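Local structure of tRNA uridine(34) acetyltransferase (Methanocaldococcus infernus, 6IA8) at residues A[406-414]-A[469-480]; A[419-428]-A[440-449]. The protein catalyses formation of 5-carboxymethyluridine at wobble position 34 of tRNA from acetyl-CoA and S-adenosylmethionine, using a [4Fe-4S] cluster. All coordinates share one frame; numbering follows the deposited sequence.

Contact 1 of 2, residues A[406-414]-A[469-480]; sequences EIFLSFEDV and YGRMLMKEAERI. With SO4 (sulfate ion), chain D.
F411 of the strand and Y469 at the start of the helix make the tightest approach of this contact. CD1 of Y469 lies over one face of the F411 ring, toward its rim, 3.4 Å from F411 CG. The two ring planes are 57° apart, so this is an oblique aromatic pair. L473 slides past F411 in the opposite direction and sets its CG at the ring edge, 3.7 Å from F411 CD2. M472 crosses F411 at about a right angle. Its CB is 3.8 Å from F411 CE2. SD lies near F411 CZ in an oblique Met-aromatic contact, and a bend at chi3 (-79°) brings CE to the same atom.

Further along, L409 of the strand takes over, against later turns of the helix. Its CB meets L473 CD2, and CD1 packs against the E476 CG methylene and A477. Its other methyl, CD2, meets I480 CD1 tip to tip at 3.8 Å. E476 turns its carboxylate to R479, whose NH2 bonds OE1 at 2.9 Å from above the carboxylate plane. The strand and helix are joined by apolar packing alone. Their directions differ by 147°, with axes 9.2 Å apart at closest approach.

Behind this layer, L473 also packs on A421 and L446 of the sheet. The first turn of the helix holds a sulfate, probably from the crystallisation liquor. O1 accepts from R471 N and, nearly straight, from R471 NE at 2.9 Å. R471 NH2 donates to O2. G470 N bonds O4 at 2.9 Å. G468 N and Y501 OH also bond the sulfate. A side chain at G470 would run into it. Y469, G470 and R471 are assigned to acetyl-CoA by similarity, consistent with the pyrophosphate-binding loop and helix start of the GNAT fold.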
loop_
_atom_site.group_PDB
_atom_site.type_symbol
_atom_site.label_atom_id
_atom_site.label_comp_id
_atom_site.label_asym_id
_atom_site.label_seq_id
_atom_site.Cartn_x
_atom_site.Cartn_y
_atom_site.Cartn_z
ATOM N N GLU A 406 5.242 16.102 -4.059
ATOM C CA GLU A 406 4.455 15.397 -3.059
ATOM C C GLU A 406 4.547 16.193 -1.772
ATOM O O GLU A 406 5.643 16.619 -1.402
ATOM C CB GLU A 406 4.967 13.984 -2.828
ATOM C CG GLU A 406 4.943 13.089 -4.038
ATOM C CD GLU A 406 3.556 12.540 -4.414
ATOM O OE1 GLU A 406 2.553 12.767 -3.684
ATOM O OE2 GLU A 406 3.475 11.822 -5.438
ATOM N N ILE A 407 3.396 16.445 -1.143
ATOM C CA ILE A 407 3.295 17.098 0.156
ATOM C C ILE A 407 2.747 16.065 1.136
ATOM O O ILE A 407 1.636 15.551 0.962
ATOM C CB ILE A 407 2.391 18.335 0.096
ATOM C CG1 ILE A 407 2.963 19.368 -0.898
ATOM C CG2 ILE A 407 2.244 18.926 1.509
ATOM C CD1 ILE A 407 2.243 19.477 -2.168
ATOM N N PHE A 408 3.528 15.733 2.139
ATOM C CA PHE A 408 3.134 14.747 3.141
ATOM C C PHE A 408 2.788 15.512 4.407
ATOM O O PHE A 408 3.674 16.085 5.053
ATOM C CB PHE A 408 4.254 13.759 3.406
ATOM C CG PHE A 408 3.898 12.665 4.401
ATOM C CD1 PHE A 408 3.120 11.597 4.013
ATOM C CD2 PHE A 408 4.356 12.701 5.697
ATOM C CE1 PHE A 408 2.802 10.559 4.891
ATOM C CE2 PHE A 408 4.060 11.678 6.592
ATOM C CZ PHE A 408 3.272 10.603 6.191
ATOM N N LEU A 409 1.493 15.610 4.692
ATOM C CA LEU A 409 0.974 16.299 5.867
ATOM C C LEU A 409 0.656 15.278 6.943
ATOM O O LEU A 409 0.079 14.236 6.647
ATOM C CB LEU A 409 -0.305 17.067 5.525
ATOM C CG LEU A 409 -0.214 18.177 4.479
ATOM C CD1 LEU A 409 -1.637 18.720 4.218
ATOM C CD2 LEU A 409 0.721 19.324 4.939
ATOM N N SER A 410 0.968 15.587 8.198
ATOM C CA SER A 410 0.695 14.622 9.253
ATOM C C SER A 410 0.396 15.334 10.563
ATOM O O SER A 410 0.806 16.474 10.783
ATOM C CB SER A 410 1.870 13.643 9.417
ATOM O OG SER A 410 3.036 14.359 9.770
ATOM N N PHE A 411 -0.380 14.665 11.406
ATOM C CA PHE A 411 -0.497 15.025 12.811
ATOM C C PHE A 411 0.388 14.059 13.579
ATOM O O PHE A 411 0.291 12.842 13.388
ATOM C CB PHE A 411 -1.943 14.960 13.306
ATOM C CG PHE A 411 -2.695 16.219 13.043
ATOM C CD1 PHE A 411 -2.468 17.355 13.838
ATOM C CD2 PHE A 411 -3.576 16.308 11.990
ATOM C CE1 PHE A 411 -3.135 18.555 13.575
ATOM C CE2 PHE A 411 -4.254 17.510 11.729
ATOM C CZ PHE A 411 -4.025 18.629 12.504
ATOM N N GLU A 412 1.219 14.592 14.467
ATOM C CA GLU A 412 2.264 13.807 15.102
ATOM C C GLU A 412 2.560 14.403 16.462
ATOM O O GLU A 412 2.604 15.625 16.588
ATOM C CB GLU A 412 3.530 13.823 14.239
ATOM C CG GLU A 412 4.734 13.136 14.836
ATOM C CD GLU A 412 5.992 13.328 14.000
ATOM O OE1 GLU A 412 5.868 13.520 12.768
ATOM O OE2 GLU A 412 7.102 13.301 14.581
ATOM N N ASP A 413 2.730 13.538 17.464
ATOM C CA ASP A 413 3.343 13.890 18.744
ATOM C C ASP A 413 4.830 14.031 18.453
ATOM O O ASP A 413 5.536 13.034 18.278
ATOM C CB ASP A 413 3.046 12.806 19.778
ATOM C CG ASP A 413 3.825 12.974 21.065
ATOM O OD1 ASP A 413 4.764 13.813 21.112
ATOM O OD2 ASP A 413 3.490 12.272 22.050
ATOM N N VAL A 414 5.323 15.273 18.388
ATOM C CA VAL A 414 6.694 15.491 17.939
ATOM C C VAL A 414 7.690 15.332 19.066
ATOM O O VAL A 414 8.896 15.319 18.802
ATOM C CB VAL A 414 6.887 16.886 17.314
ATOM C CG1 VAL A 414 5.960 17.082 16.140
ATOM C CG2 VAL A 414 6.664 17.973 18.374
ATOM N N TYR A 469 -9.048 15.076 13.196
ATOM C CA TYR A 469 -7.745 15.096 12.538
ATOM C C TYR A 469 -7.898 15.006 11.030
ATOM O O TYR A 469 -7.213 15.727 10.286
ATOM C CB TYR A 469 -6.865 13.959 13.069
ATOM C CG TYR A 469 -6.365 14.206 14.464
ATOM C CD1 TYR A 469 -5.527 15.288 14.743
ATOM C CD2 TYR A 469 -6.720 13.361 15.504
ATOM C CE1 TYR A 469 -5.070 15.530 16.023
ATOM C CE2 TYR A 469 -6.255 13.592 16.803
ATOM C CZ TYR A 469 -5.435 14.673 17.051
ATOM O OH TYR A 469 -4.979 14.887 18.330
ATOM N N GLY A 470 -8.817 14.149 10.567
ATOM C CA GLY A 470 -9.039 14.005 9.136
ATOM C C GLY A 470 -9.531 15.299 8.521
ATOM O O GLY A 470 -8.996 15.784 7.518
ATOM N N ARG A 471 -10.522 15.912 9.158
ATOM C CA ARG A 471 -11.054 17.164 8.644
ATOM C C ARG A 471 -10.009 18.268 8.661
ATOM O O ARG A 471 -9.972 19.100 7.749
ATOM C CB ARG A 471 -12.275 17.583 9.452
ATOM C CG ARG A 471 -13.529 16.847 9.039
ATOM C CD ARG A 471 -14.625 16.991 10.095
ATOM N NE ARG A 471 -14.301 16.208 11.284
ATOM C CZ ARG A 471 -15.060 16.146 12.372
ATOM N NH1 ARG A 471 -16.198 16.828 12.429
ATOM N NH2 ARG A 471 -14.678 15.406 13.402
ATOM N N MET A 472 -9.174 18.317 9.706
ATOM C CA MET A 472 -8.136 19.343 9.768
ATOM C C MET A 472 -7.073 19.125 8.687
ATOM O O MET A 472 -6.581 20.086 8.085
ATOM C CB MET A 472 -7.500 19.356 11.161
ATOM C CG MET A 472 -8.370 19.959 12.238
ATOM S SD MET A 472 -7.462 20.239 13.781
ATOM C CE MET A 472 -7.450 18.589 14.483
ATOM N N LEU A 473 -6.697 17.878 8.413
ATOM C CA LEU A 473 -5.742 17.650 7.333
ATOM C C LEU A 473 -6.333 18.048 5.983
ATOM O O LEU A 473 -5.635 18.624 5.138
ATOM C CB LEU A 473 -5.303 16.187 7.319
ATOM C CG LEU A 473 -4.374 15.739 8.453
ATOM C CD1 LEU A 473 -4.209 14.240 8.490
ATOM C CD2 LEU A 473 -3.012 16.431 8.294
ATOM N N MET A 474 -7.614 17.744 5.751
ATOM C CA MET A 474 -8.244 18.138 4.492
ATOM C C MET A 474 -8.293 19.654 4.359
ATOM O O MET A 474 -8.016 20.200 3.280
ATOM C CB MET A 474 -9.649 17.549 4.390
ATOM C CG MET A 474 -9.648 16.025 4.244
ATOM S SD MET A 474 -8.981 15.496 2.612
ATOM C CE MET A 474 -10.310 16.132 1.587
ATOM N N LYS A 475 -8.639 20.353 5.445
ATOM C CA LYS A 475 -8.687 21.808 5.374
ATOM C C LYS A 475 -7.307 22.360 5.024
ATOM O O LYS A 475 -7.168 23.296 4.220
ATOM C CB LYS A 475 -9.196 22.380 6.703
ATOM C CG LYS A 475 -9.617 23.844 6.614
ATOM N N GLU A 476 -6.265 21.810 5.646
ATOM C CA GLU A 476 -4.915 22.299 5.369
ATOM C C GLU A 476 -4.498 21.961 3.945
ATOM O O GLU A 476 -3.865 22.768 3.253
ATOM C CB GLU A 476 -3.920 21.705 6.356
ATOM C CG GLU A 476 -2.485 22.148 6.137
ATOM C CD GLU A 476 -2.229 23.577 6.539
ATOM O OE1 GLU A 476 -1.125 24.063 6.268
ATOM O OE2 GLU A 476 -3.132 24.222 7.112
ATOM N N ALA A 477 -4.907 20.798 3.456
ATOM C CA ALA A 477 -4.607 20.457 2.068
ATOM C C ALA A 477 -5.278 21.430 1.102
ATOM O O ALA A 477 -4.668 21.876 0.111
ATOM C CB ALA A 477 -5.049 19.019 1.770
ATOM N N GLU A 478 -6.546 21.748 1.361
ATOM C CA GLU A 478 -7.262 22.697 0.518
ATOM C C GLU A 478 -6.605 24.072 0.561
ATOM O O GLU A 478 -6.473 24.736 -0.479
ATOM C CB GLU A 478 -8.722 22.786 0.960
ATOM C CG GLU A 478 -9.474 21.450 0.722
ATOM C CD GLU A 478 -10.827 21.413 1.391
ATOM O OE1 GLU A 478 -11.259 22.434 1.950
ATOM O OE2 GLU A 478 -11.448 20.350 1.363
ATOM N N ARG A 479 -6.191 24.521 1.753
ATOM C CA ARG A 479 -5.529 25.821 1.870
ATOM C C ARG A 479 -4.225 25.842 1.080
ATOM O O ARG A 479 -3.937 26.797 0.346
ATOM C CB ARG A 479 -5.256 26.150 3.338
ATOM C CG ARG A 479 -4.688 27.529 3.568
ATOM C CD ARG A 479 -4.126 27.696 4.971
ATOM N NE ARG A 479 -2.887 26.946 5.160
ATOM C CZ ARG A 479 -1.697 27.344 4.722
ATOM N NH1 ARG A 479 -1.581 28.483 4.056
ATOM N NH2 ARG A 479 -0.623 26.600 4.943
ATOM N N ILE A 480 -3.417 24.790 1.221
ATOM C CA ILE A 480 -2.146 24.739 0.513
ATOM C C ILE A 480 -2.389 24.742 -0.986
ATOM O O ILE A 480 -1.738 25.482 -1.732
ATOM C CB ILE A 480 -1.332 23.506 0.949
ATOM C CG1 ILE A 480 -0.878 23.677 2.396
ATOM C CG2 ILE A 480 -0.162 23.283 0.008
ATOM C CD1 ILE A 480 -0.170 22.460 2.978
HETATM S S SO4 D . -12.187 13.176 11.576
HETATM O O1 SO4 D . -11.935 14.593 11.247
HETATM O O2 SO4 D . -12.773 13.175 12.947
HETATM O O3 SO4 D . -13.102 12.611 10.594
HETATM O O4 SO4 D . -10.910 12.444 11.610
#

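Contact 2 of 2, residues A[419-428]-A[440-449]; sequences LIAFLRLRDP and TMLVRQLHVF. With SO4 (sulfate ion), chain E.
The F422 ring has H447 CB over one face, a CH-pi contact with CB 4.0 Å from the ring centroid. Q445 OE1 and the F449 ring lie at its edge. H447 CD2 in turn sits over the centre of the F449 ring, 3.5 Å above its plane. The R444 guanidinium has R424 CB over one face and R426 CB at its edge.

These groups stand on an antiparallel strand pair of the GNAT sheet, broken by a classic beta bulge where R444 and Q445 both face R424. The bulge brings R444 N to R424 O at 2.8 Å and shifts the register by one residue. Beyond it, R426 and L442 form a hydrogen-bonded pair.

The face carrying L423 is apolar: L425, V443 and L446 share it, with L425 CD1 3.7 Å from V443 CG2. On the other face R424 and Q445 run side by side. R424 NH1 also bonds W329 O. R444 pairs with D283 and E406, and R426 with E406. Q445 CG is anti to the backbone N (chi1 178°), which carries the amide out along R424. There OE1 accepts from R424 NE at 2.9 Å. A methionine in place of R424 would probably leave Q445 OE1 without its guanidinium partner and the amide freer to turn. One water also joins the pair, donating to Q445 OE1 at 2.7 Å and accepting from R424 NH2.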
loop_
_atom_site.group_PDB
_atom_site.type_symbol
_atom_site.label_atom_id
_atom_site.label_comp_id
_atom_site.label_asym_id
_atom_site.label_seq_id
_atom_site.Cartn_x
_atom_site.Cartn_y
_atom_site.Cartn_z
ATOM N N LEU A 419 2.818 8.992 15.221
ATOM C CA LEU A 419 2.072 9.465 14.063
ATOM C C LEU A 419 0.609 9.107 14.257
ATOM O O LEU A 419 0.282 7.937 14.492
ATOM C CB LEU A 419 2.622 8.823 12.785
ATOM C CG LEU A 419 1.874 9.098 11.484
ATOM C CD1 LEU A 419 1.983 10.523 11.071
ATOM C CD2 LEU A 419 2.405 8.146 10.390
ATOM N N ILE A 420 -0.262 10.110 14.133
ATOM C CA ILE A 420 -1.685 9.968 14.399
ATOM C C ILE A 420 -2.501 9.888 13.116
ATOM O O ILE A 420 -3.528 9.201 13.074
ATOM C CB ILE A 420 -2.167 11.139 15.287
ATOM C CG1 ILE A 420 -1.536 10.999 16.687
ATOM C CG2 ILE A 420 -3.654 11.158 15.356
ATOM C CD1 ILE A 420 -1.511 12.303 17.472
ATOM N N ALA A 421 -2.106 10.645 12.095
ATOM C CA ALA A 421 -2.863 10.751 10.855
ATOM C C ALA A 421 -1.968 11.386 9.809
ATOM O O ALA A 421 -1.051 12.141 10.139
ATOM C CB ALA A 421 -4.119 11.596 11.038
ATOM N N PHE A 422 -2.264 11.115 8.539
ATOM C CA PHE A 422 -1.465 11.700 7.477
ATOM C C PHE A 422 -2.309 11.841 6.219
ATOM O O PHE A 422 -3.332 11.163 6.044
ATOM C CB PHE A 422 -0.175 10.876 7.232
ATOM C CG PHE A 422 -0.399 9.535 6.641
ATOM C CD1 PHE A 422 -0.501 8.432 7.457
ATOM C CD2 PHE A 422 -0.447 9.359 5.265
ATOM C CE1 PHE A 422 -0.693 7.161 6.941
ATOM C CE2 PHE A 422 -0.652 8.075 4.726
ATOM C CZ PHE A 422 -0.782 6.988 5.556
ATOM N N LEU A 423 -1.854 12.735 5.343
ATOM C CA LEU A 423 -2.508 12.998 4.072
ATOM C C LEU A 423 -1.418 13.182 3.023
ATOM O O LEU A 423 -0.425 13.887 3.266
ATOM C CB LEU A 423 -3.390 14.246 4.146
ATOM C CG LEU A 423 -4.148 14.676 2.908
ATOM C CD1 LEU A 423 -5.414 15.449 3.325
ATOM C CD2 LEU A 423 -3.316 15.508 1.959
ATOM N N ARG A 424 -1.622 12.550 1.856
ATOM C CA ARG A 424 -0.703 12.625 0.721
ATOM C C ARG A 424 -1.313 13.526 -0.352
ATOM O O ARG A 424 -2.349 13.190 -0.943
ATOM C CB ARG A 424 -0.454 11.230 0.161
ATOM C CG ARG A 424 0.216 10.256 1.105
ATOM C CD ARG A 424 0.540 8.975 0.362
ATOM N NE ARG A 424 0.960 7.854 1.201
ATOM C CZ ARG A 424 2.183 7.708 1.702
ATOM N NH1 ARG A 424 3.082 8.657 1.535
ATOM N NH2 ARG A 424 2.485 6.640 2.425
ATOM N N LEU A 425 -0.734 14.709 -0.524
ATOM C CA LEU A 425 -1.184 15.698 -1.495
ATOM C C LEU A 425 -0.148 15.819 -2.608
ATOM O O LEU A 425 1.057 15.846 -2.342
ATOM C CB LEU A 425 -1.354 17.049 -0.816
ATOM C CG LEU A 425 -1.975 18.196 -1.614
ATOM C CD1 LEU A 425 -3.450 17.929 -1.885
ATOM C CD2 LEU A 425 -1.826 19.512 -0.810
ATOM N N ARG A 426 -0.595 15.884 -3.854
ATOM C CA ARG A 426 0.335 15.909 -4.976
ATOM C C ARG A 426 -0.008 17.015 -5.970
ATOM O O ARG A 426 -1.177 17.192 -6.342
ATOM C CB ARG A 426 0.353 14.544 -5.693
ATOM C CG ARG A 426 1.229 14.559 -6.977
ATOM C CD ARG A 426 1.324 13.146 -7.642
ATOM N NE ARG A 426 2.065 13.212 -8.899
ATOM C CZ ARG A 426 3.388 13.219 -8.988
ATOM N NH1 ARG A 426 4.101 13.078 -7.891
ATOM N NH2 ARG A 426 3.989 13.317 -10.168
ATOM N N ASP A 427 1.031 17.744 -6.404
ATOM C CA ASP A 427 0.950 18.649 -7.540
ATOM C C ASP A 427 1.381 17.833 -8.739
ATOM O O ASP A 427 2.566 17.513 -8.850
ATOM C CB ASP A 427 1.876 19.840 -7.353
ATOM C CG ASP A 427 1.710 20.879 -8.418
ATOM O OD1 ASP A 427 0.843 20.724 -9.320
ATOM O OD2 ASP A 427 2.465 21.861 -8.338
ATOM N N PRO A 428 0.484 17.446 -9.626
ATOM C CA PRO A 428 0.838 16.447 -10.634
ATOM C C PRO A 428 1.754 16.981 -11.732
ATOM O O PRO A 428 1.942 18.183 -11.938
ATOM C CB PRO A 428 -0.518 16.017 -11.195
ATOM C CG PRO A 428 -1.431 17.187 -10.942
ATOM C CD PRO A 428 -0.939 17.845 -9.682
ATOM N N THR A 440 -5.304 21.479 -10.997
ATOM C CA THR A 440 -5.827 20.455 -10.109
ATOM C C THR A 440 -4.755 19.988 -9.140
ATOM O O THR A 440 -3.620 19.734 -9.547
ATOM C CB THR A 440 -6.317 19.248 -10.906
ATOM O OG1 THR A 440 -7.352 19.664 -11.788
ATOM C CG2 THR A 440 -6.853 18.162 -9.966
ATOM N N MET A 441 -5.128 19.844 -7.869
ATOM C CA MET A 441 -4.307 19.177 -6.866
ATOM C C MET A 441 -4.951 17.842 -6.507
ATOM O O MET A 441 -6.176 17.721 -6.496
ATOM C CB MET A 441 -4.163 20.041 -5.609
ATOM C CG MET A 441 -2.835 19.874 -4.877
ATOM S SD MET A 441 -1.577 21.070 -5.477
ATOM C CE MET A 441 -0.237 20.584 -4.409
ATOM N N LEU A 442 -4.132 16.836 -6.199
ATOM C CA LEU A 442 -4.631 15.494 -5.910
ATOM C C LEU A 442 -4.397 15.106 -4.451
ATOM O O LEU A 442 -3.260 15.157 -3.963
ATOM C CB LEU A 442 -3.947 14.457 -6.807
ATOM C CG LEU A 442 -3.956 14.716 -8.326
ATOM C CD1 LEU A 442 -3.100 13.652 -9.008
ATOM C CD2 LEU A 442 -5.372 14.674 -8.851
ATOM N N VAL A 443 -5.462 14.668 -3.777
ATOM C CA VAL A 443 -5.353 14.013 -2.476
ATOM C C VAL A 443 -5.303 12.517 -2.758
ATOM O O VAL A 443 -6.325 11.891 -3.021
ATOM C CB VAL A 443 -6.512 14.373 -1.549
ATOM C CG1 VAL A 443 -6.380 13.564 -0.289
ATOM C CG2 VAL A 443 -6.485 15.877 -1.254
ATOM N N ARG A 444 -4.105 11.945 -2.729
ATOM C CA ARG A 444 -3.928 10.529 -3.032
ATOM C C ARG A 444 -4.255 9.620 -1.862
ATOM O O ARG A 444 -4.579 8.445 -2.073
ATOM C CB ARG A 444 -2.493 10.278 -3.488
ATOM C CG ARG A 444 -2.072 11.207 -4.657
ATOM C CD ARG A 444 -0.808 10.705 -5.357
ATOM N NE ARG A 444 0.354 10.767 -4.506
ATOM C CZ ARG A 444 0.899 9.744 -3.863
ATOM N NH1 ARG A 444 1.951 9.974 -3.082
ATOM N NH2 ARG A 444 0.434 8.510 -4.030
ATOM N N GLN A 445 -4.204 10.134 -0.644
ATOM C CA GLN A 445 -4.530 9.314 0.508
ATOM C C GLN A 445 -4.822 10.219 1.692
ATOM O O GLN A 445 -4.163 11.240 1.855
ATOM C CB GLN A 445 -3.367 8.390 0.878
ATOM C CG GLN A 445 -3.617 7.518 2.128
ATOM C CD GLN A 445 -2.635 6.367 2.252
ATOM O OE1 GLN A 445 -1.496 6.451 1.773
ATOM N NE2 GLN A 445 -3.089 5.256 2.854
ATOM N N LEU A 446 -5.799 9.831 2.503
ATOM C CA LEU A 446 -6.041 10.396 3.829
ATOM C C LEU A 446 -6.193 9.208 4.758
ATOM O O LEU A 446 -7.044 8.345 4.521
ATOM C CB LEU A 446 -7.307 11.244 3.885
ATOM C CG LEU A 446 -7.772 11.633 5.287
ATOM C CD1 LEU A 446 -6.751 12.511 6.009
ATOM C CD2 LEU A 446 -9.131 12.339 5.201
ATOM N N HIS A 447 -5.386 9.149 5.809
ATOM C CA HIS A 447 -5.479 8.037 6.746
ATOM C C HIS A 447 -5.411 8.560 8.171
ATOM O O HIS A 447 -4.446 9.226 8.541
ATOM C CB HIS A 447 -4.353 7.045 6.507
ATOM C CG HIS A 447 -4.556 5.731 7.204
ATOM N ND1 HIS A 447 -5.238 4.687 6.621
ATOM C CD2 HIS A 447 -4.220 5.309 8.449
ATOM C CE1 HIS A 447 -5.289 3.667 7.461
ATOM N NE2 HIS A 447 -4.673 4.015 8.575
ATOM N N VAL A 448 -6.455 8.316 8.946
ATOM C CA VAL A 448 -6.488 8.610 10.377
ATOM C C VAL A 448 -6.460 7.271 11.101
ATOM O O VAL A 448 -7.353 6.442 10.903
ATOM C CB VAL A 448 -7.743 9.413 10.760
ATOM C CG1 VAL A 448 -7.791 9.641 12.302
ATOM C CG2 VAL A 448 -7.824 10.685 9.989
ATOM N N PHE A 449 -5.425 7.032 11.909
ATOM C CA PHE A 449 -5.264 5.735 12.570
ATOM C C PHE A 449 -6.343 5.562 13.632
ATOM O O PHE A 449 -6.492 6.410 14.517
ATOM C CB PHE A 449 -3.861 5.603 13.174
ATOM C CG PHE A 449 -2.789 5.380 12.134
ATOM C CD1 PHE A 449 -2.623 4.127 11.554
ATOM C CD2 PHE A 449 -1.970 6.413 11.717
ATOM C CE1 PHE A 449 -1.670 3.908 10.589
ATOM C CE2 PHE A 449 -1.002 6.205 10.738
ATOM C CZ PHE A 449 -0.852 4.957 10.162
HETATM S S SO4 E . -5.741 1.348 10.873
HETATM O O1 SO4 E . -5.616 2.727 10.439
HETATM O O2 SO4 E . -6.135 1.322 12.274
HETATM O O3 SO4 E . -6.755 0.681 10.071
HETATM O O4 SO4 E . -4.465 0.671 10.694
HETATM O O HOH W 1 0.347 4.543 2.033
#

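In the fold
Contacts 1 and 2 are about 7 Å apart between centres and share one sheet. Strand 404-413 of contact 1 is the neighbour of strand 418-427 of contact 2. I407 N lies 2.7 Å from L425 O, and L409 O lies 2.8 Å from L423 N, both probable hydrogen bonds. Helix 469-484 packs on the sheet face that carries A421, L423 and L446. The two contacts bring together most of the residues assigned to acetyl-CoA by similarity: 445-448 on the strand and 469-471 at the helix start. The side chains of L473 and L446 are about 4 Å apart, and the side chain of L446 is about 3 Å from that of Y502, also of that site.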